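Local coordinates for protein acyl-CoA hydrolase (Bacillus halodurans, PDB 1VPM) that binds coenzyme A and probably hydrolyses long-chain fatty acyl-CoA thioesters, as a hexameric member of the hotdog-fold acyl-CoA hydrolases, at residues D51-L56 against V102-H107. Sequence-based numbering, arbitrary orientation. Where two conformers were deposited one is given.
Sequences DEIAAL and VYVRVH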
loop_
_atom_site.group_PDB
_atom_site.type_symbol
_atom_site.label_atom_id
_atom_site.label_comp_id
_atom_site.label_asym_id
_atom_site.label_seq_id
_atom_site.Cartn_x
_atom_site.Cartn_y
_atom_site.Cartn_z
ATOM N N ASP A 51 -6.266 -15.079 6.208
ATOM C CA ASP A 51 -7.657 -14.600 6.295
ATOM C C ASP A 51 -8.178 -14.218 4.919
ATOM O O ASP A 51 -9.344 -14.464 4.631
ATOM C CB ASP A 51 -7.755 -13.396 7.199
ATOM C CG ASP A 51 -9.186 -13.006 7.474
ATOM O OD1 ASP A 51 -9.799 -13.784 8.272
ATOM O OD2 ASP A 51 -9.669 -11.966 6.936
ATOM N N GLU A 52 -7.352 -13.641 4.056
ATOM C CA GLU A 52 -7.776 -13.240 2.710
ATOM C C GLU A 52 -8.264 -14.447 1.960
ATOM O O GLU A 52 -9.335 -14.415 1.314
ATOM C CB GLU A 52 -6.599 -12.575 1.964
ATOM C CG GLU A 52 -6.944 -11.949 0.666
ATOM C CD GLU A 52 -5.735 -11.340 -0.052
ATOM O OE1 GLU A 52 -4.824 -10.790 0.629
ATOM O OE2 GLU A 52 -5.727 -11.449 -1.286
ATOM N N ILE A 53 -7.485 -15.523 2.010
ATOM C CA ILE A 53 -7.847 -16.719 1.237
ATOM C C ILE A 53 -9.060 -17.372 1.910
ATOM O O ILE A 53 -9.929 -17.916 1.250
ATOM C CB ILE A 53 -6.677 -17.666 0.990
ATOM C CG1 ILE A 53 -7.016 -18.676 -0.120
ATOM C CG2 ILE A 53 -6.225 -18.339 2.149
ATOM C CD1 ILE A 53 -5.857 -19.416 -0.648
ATOM N N ALA A 54 -9.153 -17.303 3.216
ATOM C CA ALA A 54 -10.310 -17.869 3.881
ATOM C C ALA A 54 -11.607 -17.172 3.540
ATOM O O ALA A 54 -12.645 -17.827 3.416
ATOM C CB ALA A 54 -10.091 -17.918 5.379
ATOM N N ALA A 55 -11.566 -15.856 3.461
ATOM C CA ALA A 55 -12.709 -15.026 3.071
ATOM C C ALA A 55 -13.137 -15.393 1.664
ATOM O O ALA A 55 -14.331 -15.558 1.411
ATOM C CB ALA A 55 -12.369 -13.583 3.141
ATOM N N LEU A 56 -12.180 -15.491 0.731
ATOM C CA LEU A 56 -12.511 -15.890 -0.627
ATOM C C LEU A 56 -13.173 -17.255 -0.701
ATOM O O LEU A 56 -14.201 -17.432 -1.382
ATOM C CB LEU A 56 -11.266 -15.826 -1.539
ATOM C CG LEU A 56 -10.762 -14.456 -1.993
ATOM C CD1 LEU A 56 -9.341 -14.571 -2.461
ATOM C CD2 LEU A 56 -11.661 -13.892 -3.097
ATOM N N VAL A 102 -12.979 -23.195 7.754
ATOM C CA VAL A 102 -12.075 -23.093 6.619
ATOM C C VAL A 102 -10.670 -23.555 7.056
ATOM O O VAL A 102 -10.127 -23.104 8.073
ATOM C CB VAL A 102 -12.043 -21.685 6.012
ATOM C CG1 VAL A 102 -11.042 -21.626 4.864
ATOM C CG2 VAL A 102 -13.432 -21.260 5.546
ATOM N N TYR A 103 -10.162 -24.545 6.357
ATOM C CA TYR A 103 -8.766 -24.988 6.515
ATOM C C TYR A 103 -7.899 -24.261 5.501
ATOM O O TYR A 103 -8.237 -24.165 4.311
ATOM C CB TYR A 103 -8.691 -26.519 6.325
ATOM C CG TYR A 103 -7.282 -27.045 6.120
ATOM C CD1 TYR A 103 -6.436 -27.262 7.193
ATOM C CD2 TYR A 103 -6.788 -27.290 4.826
ATOM C CE1 TYR A 103 -5.126 -27.754 6.989
ATOM C CE2 TYR A 103 -5.517 -27.797 4.620
ATOM C CZ TYR A 103 -4.675 -27.984 5.671
ATOM O OH TYR A 103 -3.430 -28.480 5.397
ATOM N N VAL A 104 -6.763 -23.757 5.971
ATOM C CA VAL A 104 -5.781 -23.117 5.139
ATOM C C VAL A 104 -4.409 -23.741 5.384
ATOM O O VAL A 104 -3.977 -23.830 6.490
ATOM C CB VAL A 104 -5.731 -21.594 5.377
ATOM C CG1 VAL A 104 -4.709 -20.942 4.477
ATOM C CG2 VAL A 104 -7.088 -20.934 5.105
ATOM N N ARG A 105 -3.692 -24.030 4.288
ATOM C CA ARG A 105 -2.281 -24.458 4.338
ATOM C C ARG A 105 -1.442 -23.443 3.593
ATOM O O ARG A 105 -1.822 -22.925 2.513
ATOM C CB ARG A 105 -2.069 -25.860 3.808
ATOM C CG ARG A 105 -2.759 -26.256 2.527
ATOM C CD ARG A 105 -2.257 -27.659 2.082
ATOM N NE ARG A 105 -3.204 -28.288 1.169
ATOM C CZ ARG A 105 -3.833 -29.439 1.429
ATOM N NH1 ARG A 105 -3.678 -30.085 2.578
ATOM N NH2 ARG A 105 -4.675 -29.928 0.540
ATOM N N VAL A 106 -0.270 -23.180 4.152
ATOM C CA VAL A 106 0.673 -22.214 3.586
ATOM C C VAL A 106 2.050 -22.903 3.420
ATOM O O VAL A 106 2.566 -23.551 4.333
ATOM C CB VAL A 106 0.826 -20.988 4.502
ATOM C CG1 VAL A 106 1.789 -20.008 3.874
ATOM C CG2 VAL A 106 -0.527 -20.347 4.849
ATOM N N HIS A 107 2.623 -22.777 2.225
ATOM C CA HIS A 107 3.990 -23.262 1.903
ATOM C C HIS A 107 4.797 -22.093 1.382
ATOM O O HIS A 107 4.236 -21.129 0.839
ATOM C CB HIS A 107 3.985 -24.326 0.790
ATOM C CG HIS A 107 3.442 -25.645 1.233
ATOM N ND1 HIS A 107 2.088 -25.886 1.359
ATOM C CD2 HIS A 107 4.077 -26.786 1.582
ATOM C CE1 HIS A 107 1.920 -27.137 1.771
ATOM N NE2 HIS A 107 3.111 -27.707 1.906
#
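A54 and I53 of helix 43-62 rest on V102 and V104 of strand 99-109, the middle strand of the antiparallel sheet: this is the hotdog fold, in which the sheet wraps a long central helix. The two segments run at 138° to each other, their axes 8.8 Å apart at closest approach. The nearest CA pair is at A54, 6.2 Å from CA of V102, where the helix side chain is a single methyl. The methyl of A54 points at the strand and drops into the shallow hollow between the two valines, where CG1 of V102 meets CB of A54 at 3.9 Å and CG2 of V104 borders it more loosely at 4.3 Å. CG2 of V102 comes up to the backbone carbonyl instead, 4.1 Å from O of A54. I53 makes the neighbouring bump. With its CG1 swung anti to the backbone N (chi1 -165°), the ethyl arm is carried off from V104, and the short CG2 branch is the part that bears on the valine. I53 also packs on L88 of strand 85-95 and on T24 and Q26 of strand 24-29. Strand alternation sends Y103 and R105 to the other side of the sheet, where R105 forms salt bridges with E89 and E147. On the helix, D51 faces away from strand 99-109, and its OD1 hydrogen-bonds OG1 of T68, a residue of the coenzyme A pocket. The I53 branch sits over the fork of V104: CG2 of I53 lies 3.8 Å from CG1 of V104 and 4.0 Å from CG2 of V104.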